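Long-range contact in lovastatin nonaketide synthase mokA (Monascus pilosus, PDB 6AD3), which builds the nonaketide of lovastatin (monacolin K) as an iterative type I polyketide synthase, of which this chain is the condensation domain: residues 378-390 and 507-519. The protein carries 1 engineered substitution. Numbering follows the deposited sequence.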
loop_
_atom_site.group_PDB
_atom_site.type_symbol
_atom_site.label_atom_id
_atom_site.label_comp_id
_atom_site.label_asym_id
_atom_site.label_seq_id
_atom_site.Cartn_x
_atom_site.Cartn_y
_atom_site.Cartn_z
ATOM N N ARG A 378 -2.739 12.056 19.957
ATOM C CA ARG A 378 -3.079 13.446 20.290
ATOM C C ARG A 378 -2.433 14.079 21.523
ATOM O O ARG A 378 -2.083 15.255 21.480
ATOM C CB ARG A 378 -4.576 13.674 20.305
ATOM C CG ARG A 378 -5.287 13.178 21.511
ATOM C CD ARG A 378 -6.700 13.745 21.499
ATOM N NE ARG A 378 -7.623 12.784 20.919
ATOM C CZ ARG A 378 -8.718 13.104 20.240
ATOM N NH1 ARG A 378 -9.507 12.144 19.806
ATOM N NH2 ARG A 378 -9.047 14.377 20.043
ATOM N N ASN A 379 -2.514 13.434 22.671
ATOM C CA ASN A 379 -2.265 14.177 23.933
ATOM C C ASN A 379 -0.806 13.972 24.364
ATOM O O ASN A 379 -0.553 13.458 25.421
ATOM C CB ASN A 379 -3.237 13.720 25.043
ATOM C CG ASN A 379 -4.595 14.462 24.997
ATOM O OD1 ASN A 379 -4.657 15.687 25.098
ATOM N ND2 ASN A 379 -5.677 13.709 24.895
ATOM N N PHE A 380 0.134 14.286 23.473
ATOM C CA PHE A 380 1.514 13.752 23.540
ATOM C C PHE A 380 2.366 14.170 24.760
ATOM O O PHE A 380 2.620 15.357 24.979
ATOM C CB PHE A 380 2.264 14.149 22.300
ATOM C CG PHE A 380 3.639 13.567 22.220
ATOM C CD1 PHE A 380 3.818 12.194 22.130
ATOM C CD2 PHE A 380 4.749 14.388 22.158
ATOM C CE1 PHE A 380 5.090 11.659 21.990
ATOM C CE2 PHE A 380 6.020 13.856 22.094
ATOM C CZ PHE A 380 6.186 12.490 21.933
ATOM N N VAL A 381 3.019 13.179 25.363
ATOM C CA VAL A 381 3.743 13.363 26.618
ATOM C C VAL A 381 5.172 12.827 26.490
ATOM O O VAL A 381 5.385 11.617 26.543
ATOM C CB VAL A 381 3.033 12.628 27.777
ATOM C CG1 VAL A 381 3.859 12.703 29.049
ATOM C CG2 VAL A 381 1.650 13.214 28.019
ATOM N N PRO A 382 6.165 13.734 26.388
ATOM C CA PRO A 382 7.525 13.338 26.021
ATOM C C PRO A 382 8.306 12.606 27.110
ATOM O O PRO A 382 9.353 12.000 26.804
ATOM C CB PRO A 382 8.207 14.672 25.704
ATOM C CG PRO A 382 7.459 15.674 26.498
ATOM C CD PRO A 382 6.036 15.195 26.511
ATOM N N HIS A 383 7.840 12.677 28.369
ATOM C CA HIS A 383 8.612 12.120 29.490
ATOM C C HIS A 383 8.260 10.667 29.832
ATOM O O HIS A 383 8.940 10.038 30.668
ATOM C CB HIS A 383 8.465 13.006 30.745
ATOM C CG HIS A 383 7.061 13.101 31.254
ATOM N ND1 HIS A 383 6.472 12.107 32.009
ATOM C CD2 HIS A 383 6.124 14.069 31.108
ATOM C CE1 HIS A 383 5.228 12.451 32.294
ATOM N NE2 HIS A 383 4.993 13.639 31.762
ATOM N N ILE A 384 7.251 10.095 29.173
ATOM C CA ILE A 384 6.985 8.669 29.362
ATOM C C ILE A 384 8.077 7.860 28.661
ATOM O O ILE A 384 8.870 8.428 27.895
ATOM C CB ILE A 384 5.616 8.249 28.861
ATOM C CG1 ILE A 384 5.541 8.320 27.338
ATOM C CG2 ILE A 384 4.523 9.081 29.506
ATOM C CD1 ILE A 384 4.269 7.690 26.823
ATOM N N THR A 385 8.264 6.616 29.096
ATOM C CA THR A 385 9.307 5.777 28.556
ATOM C C THR A 385 8.807 5.169 27.234
ATOM O O THR A 385 7.617 5.087 26.994
ATOM C CB THR A 385 9.692 4.628 29.502
ATOM O OG1 THR A 385 8.609 3.704 29.586
ATOM C CG2 THR A 385 10.045 5.147 30.925
ATOM N N PHE A 386 9.736 4.677 26.430
ATOM C CA PHE A 386 9.354 4.038 25.186
ATOM C C PHE A 386 8.533 2.808 25.488
ATOM O O PHE A 386 7.536 2.584 24.858
ATOM C CB PHE A 386 10.553 3.677 24.319
ATOM C CG PHE A 386 10.167 3.167 22.948
ATOM C CD1 PHE A 386 9.748 4.054 21.977
ATOM C CD2 PHE A 386 10.019 1.816 22.705
ATOM C CE1 PHE A 386 9.295 3.597 20.735
ATOM C CE2 PHE A 386 9.528 1.351 21.464
ATOM C CZ PHE A 386 9.151 2.255 20.505
ATOM N N GLY A 387 8.912 2.053 26.519
ATOM C CA GLY A 387 8.159 0.872 26.888
ATOM C C GLY A 387 6.704 1.180 27.161
ATOM O O GLY A 387 5.817 0.407 26.786
ATOM N N GLU A 388 6.460 2.245 27.915
ATOM C CA GLU A 388 5.099 2.702 28.198
ATOM C C GLU A 388 4.357 3.100 26.918
ATOM O O GLU A 388 3.189 2.785 26.743
ATOM C CB GLU A 388 5.132 3.881 29.182
ATOM C CG GLU A 388 5.726 3.480 30.529
ATOM C CD GLU A 388 5.934 4.653 31.489
ATOM O OE1 GLU A 388 6.204 5.775 31.049
ATOM O OE2 GLU A 388 5.992 4.388 32.702
ATOM N N HIS A 389 5.069 3.759 26.023
ATOM C CA HIS A 389 4.482 4.223 24.769
ATOM C C HIS A 389 4.175 3.043 23.866
ATOM O O HIS A 389 3.204 3.067 23.106
ATOM C CB HIS A 389 5.442 5.149 24.097
ATOM C CG HIS A 389 4.886 5.827 22.887
ATOM N ND1 HIS A 389 3.715 6.553 22.915
ATOM C CD2 HIS A 389 5.417 6.011 21.660
ATOM C CE1 HIS A 389 3.575 7.197 21.769
ATOM N NE2 HIS A 389 4.571 6.842 20.971
ATOM N N LEU A 390 5.021 2.022 23.932
ATOM C CA LEU A 390 4.804 0.802 23.169
ATOM C C LEU A 390 3.524 0.122 23.601
ATOM O O LEU A 390 2.685 -0.299 22.776
ATOM C CB LEU A 390 5.993 -0.146 23.362
ATOM C CG LEU A 390 5.886 -1.518 22.721
ATOM C CD1 LEU A 390 5.656 -1.442 21.218
ATOM C CD2 LEU A 390 7.137 -2.328 23.010
ATOM N N LEU A 507 15.298 3.272 16.405
ATOM C CA LEU A 507 14.973 1.865 16.627
ATOM C C LEU A 507 16.087 1.179 17.376
ATOM O O LEU A 507 15.846 0.434 18.310
ATOM C CB LEU A 507 14.809 1.119 15.298
ATOM C CG LEU A 507 13.557 1.464 14.479
ATOM C CD1 LEU A 507 13.701 0.837 13.089
ATOM C CD2 LEU A 507 12.289 0.978 15.150
ATOM N N SER A 508 17.318 1.499 17.017
ATOM C CA SER A 508 18.437 0.868 17.670
ATOM C C SER A 508 18.490 1.309 19.152
ATOM O O SER A 508 18.727 0.493 20.061
ATOM C CB SER A 508 19.737 1.234 16.950
ATOM O OG SER A 508 20.831 0.628 17.643
ATOM N N MET A 509 18.249 2.591 19.404
ATOM C CA MET A 509 18.374 3.105 20.765
ATOM C C MET A 509 17.260 2.563 21.667
ATOM O O MET A 509 17.516 2.087 22.780
ATOM C CB MET A 509 18.384 4.639 20.732
ATOM C CG MET A 509 18.352 5.317 22.061
ATOM S SD MET A 509 18.293 7.143 21.907
ATOM C CE MET A 509 16.610 7.381 21.311
ATOM N N PHE A 510 16.026 2.611 21.199
ATOM C CA PHE A 510 14.904 2.169 22.028
ATOM C C PHE A 510 14.874 0.658 22.227
ATOM O O PHE A 510 14.368 0.178 23.262
ATOM C CB PHE A 510 13.550 2.665 21.476
ATOM C CG PHE A 510 13.314 4.139 21.675
ATOM C CD1 PHE A 510 13.572 4.743 22.886
ATOM C CD2 PHE A 510 12.844 4.923 20.638
ATOM C CE1 PHE A 510 13.329 6.087 23.083
ATOM C CE2 PHE A 510 12.610 6.287 20.827
ATOM C CZ PHE A 510 12.874 6.871 22.033
ATOM N N SER A 511 15.344 -0.098 21.231
ATOM C CA SER A 511 15.330 -1.514 21.328
ATOM C C SER A 511 16.474 -1.976 22.246
ATOM O O SER A 511 16.348 -2.991 22.897
ATOM C CB SER A 511 15.409 -2.177 19.948
ATOM O OG SER A 511 16.693 -2.051 19.356
ATOM N N MET A 512 17.527 -1.161 22.345
ATOM C CA MET A 512 18.608 -1.385 23.351
ATOM C C MET A 512 18.097 -1.042 24.760
ATOM O O MET A 512 18.386 -1.738 25.721
ATOM C CB MET A 512 19.804 -0.513 22.995
ATOM C CG MET A 512 21.049 -0.740 23.814
ATOM S SD MET A 512 21.793 -2.350 23.487
ATOM C CE MET A 512 22.439 -2.066 21.835
ATOM N N ASN A 513 17.319 0.024 24.876
ATOM C CA ASN A 513 16.875 0.518 26.176
ATOM C C ASN A 513 15.504 1.173 26.096
ATOM O O ASN A 513 15.406 2.395 25.916
ATOM C CB ASN A 513 17.882 1.536 26.704
ATOM C CG ASN A 513 17.583 1.985 28.113
ATOM O OD1 ASN A 513 16.555 1.642 28.678
ATOM N ND2 ASN A 513 18.485 2.781 28.679
ATOM N N PRO A 514 14.457 0.393 26.371
ATOM C CA PRO A 514 13.069 0.878 26.348
ATOM C C PRO A 514 12.695 1.709 27.552
ATOM O O PRO A 514 11.596 2.227 27.615
ATOM C CB PRO A 514 12.219 -0.403 26.350
ATOM C CG PRO A 514 13.170 -1.550 26.283
ATOM C CD PRO A 514 14.554 -1.068 26.550
ATOM N N ALA A 515 13.620 1.893 28.487
ATOM C CA ALA A 515 13.349 2.752 29.627
ATOM C C ALA A 515 13.612 4.220 29.307
ATOM O O ALA A 515 13.424 5.096 30.171
ATOM C CB ALA A 515 14.225 2.319 30.825
ATOM N N LEU A 516 14.204 4.477 28.152
ATOM C CA LEU A 516 14.533 5.829 27.766
ATOM C C LEU A 516 13.241 6.603 27.558
ATOM O O LEU A 516 12.254 6.043 27.092
ATOM C CB LEU A 516 15.357 5.831 26.484
ATOM C CG LEU A 516 16.777 5.296 26.616
ATOM C CD1 LEU A 516 17.383 5.098 25.244
ATOM C CD2 LEU A 516 17.640 6.198 27.499
ATOM N N LYS A 517 13.281 7.913 27.783
ATOM C CA LYS A 517 12.104 8.765 27.538
ATOM C C LYS A 517 11.935 9.081 26.069
ATOM O O LYS A 517 12.913 9.077 25.298
ATOM C CB LYS A 517 12.212 10.082 28.299
ATOM C CG LYS A 517 12.743 9.960 29.709
ATOM C CD LYS A 517 11.837 9.129 30.588
ATOM C CE LYS A 517 11.870 9.634 32.027
ATOM N NZ LYS A 517 13.261 9.986 32.434
ATOM N N LEU A 518 10.719 9.475 25.695
ATOM C CA LEU A 518 10.433 9.773 24.284
ATOM C C LEU A 518 11.209 10.988 23.743
ATOM O O LEU A 518 11.565 11.030 22.559
ATOM C CB LEU A 518 8.944 9.971 24.078
ATOM C CG LEU A 518 8.133 8.791 24.559
ATOM C CD1 LEU A 518 6.668 8.933 24.180
ATOM C CD2 LEU A 518 8.743 7.507 24.000
ATOM N N ALA A 519 11.382 12.010 24.570
ATOM C CA ALA A 519 12.110 13.223 24.131
ATOM C C ALA A 519 12.447 14.101 25.319
ATOM O O ALA A 519 13.135 13.657 26.222
ATOM C CB ALA A 519 11.289 13.997 23.127
#
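Leu518 lays its CD1 methyl over one face of the His389 imidazole, a CH-pi contact with CD1 3.9 Å from the ring centroid. The contact lies in the condensation domain, at the edge of its C-terminal half. The chain's last residues run antiparallel alongside the residues that lead into helix 386-401, and Thr385 and Lys517 form a single beta bridge. CD1 of Leu518 also presses on Ile384 CG1, a tight 3.4 Å, and meets Phe380 CE1 at 3.8 Å. Its CD2 branch lies against the backbone of Phe386, nearest to CA at 3.7 Å. The first torsion of His389, -173°, carries the ring away from the backbone N and under this leucine. NE2 of His389 is hydrogen-bonded to His336 of helix 327-343, a bond that restrains the rotation of the ring.

Phe386 and Phe510 form an offset stack with centroids 4.4 Å apart and planes at 13°. Phe510 CB also sits over the Phe386 face. The stack joins the start of helix 386-401 to the end of helix 495-512, and Phe330 meets the Phe386 ring as well.

Backbone hydrogen bonds tie the two segments together. Leu518 N donates to Ile384 O, and Phe386 N to Leu516 O. Ala519 N reaches Pro382 O, tying down the final residue. Thr385 is the N-cap and forms a capping box with Glu388: Glu388 N donates to Thr385 OG1, and Thr385 N to Glu388 OE1. Across the contact, the first turn of the helix is also held by the tail: Gly387 N donates to a lone pair of Pro514 O at 2.9 Å, in the carbonyl plane.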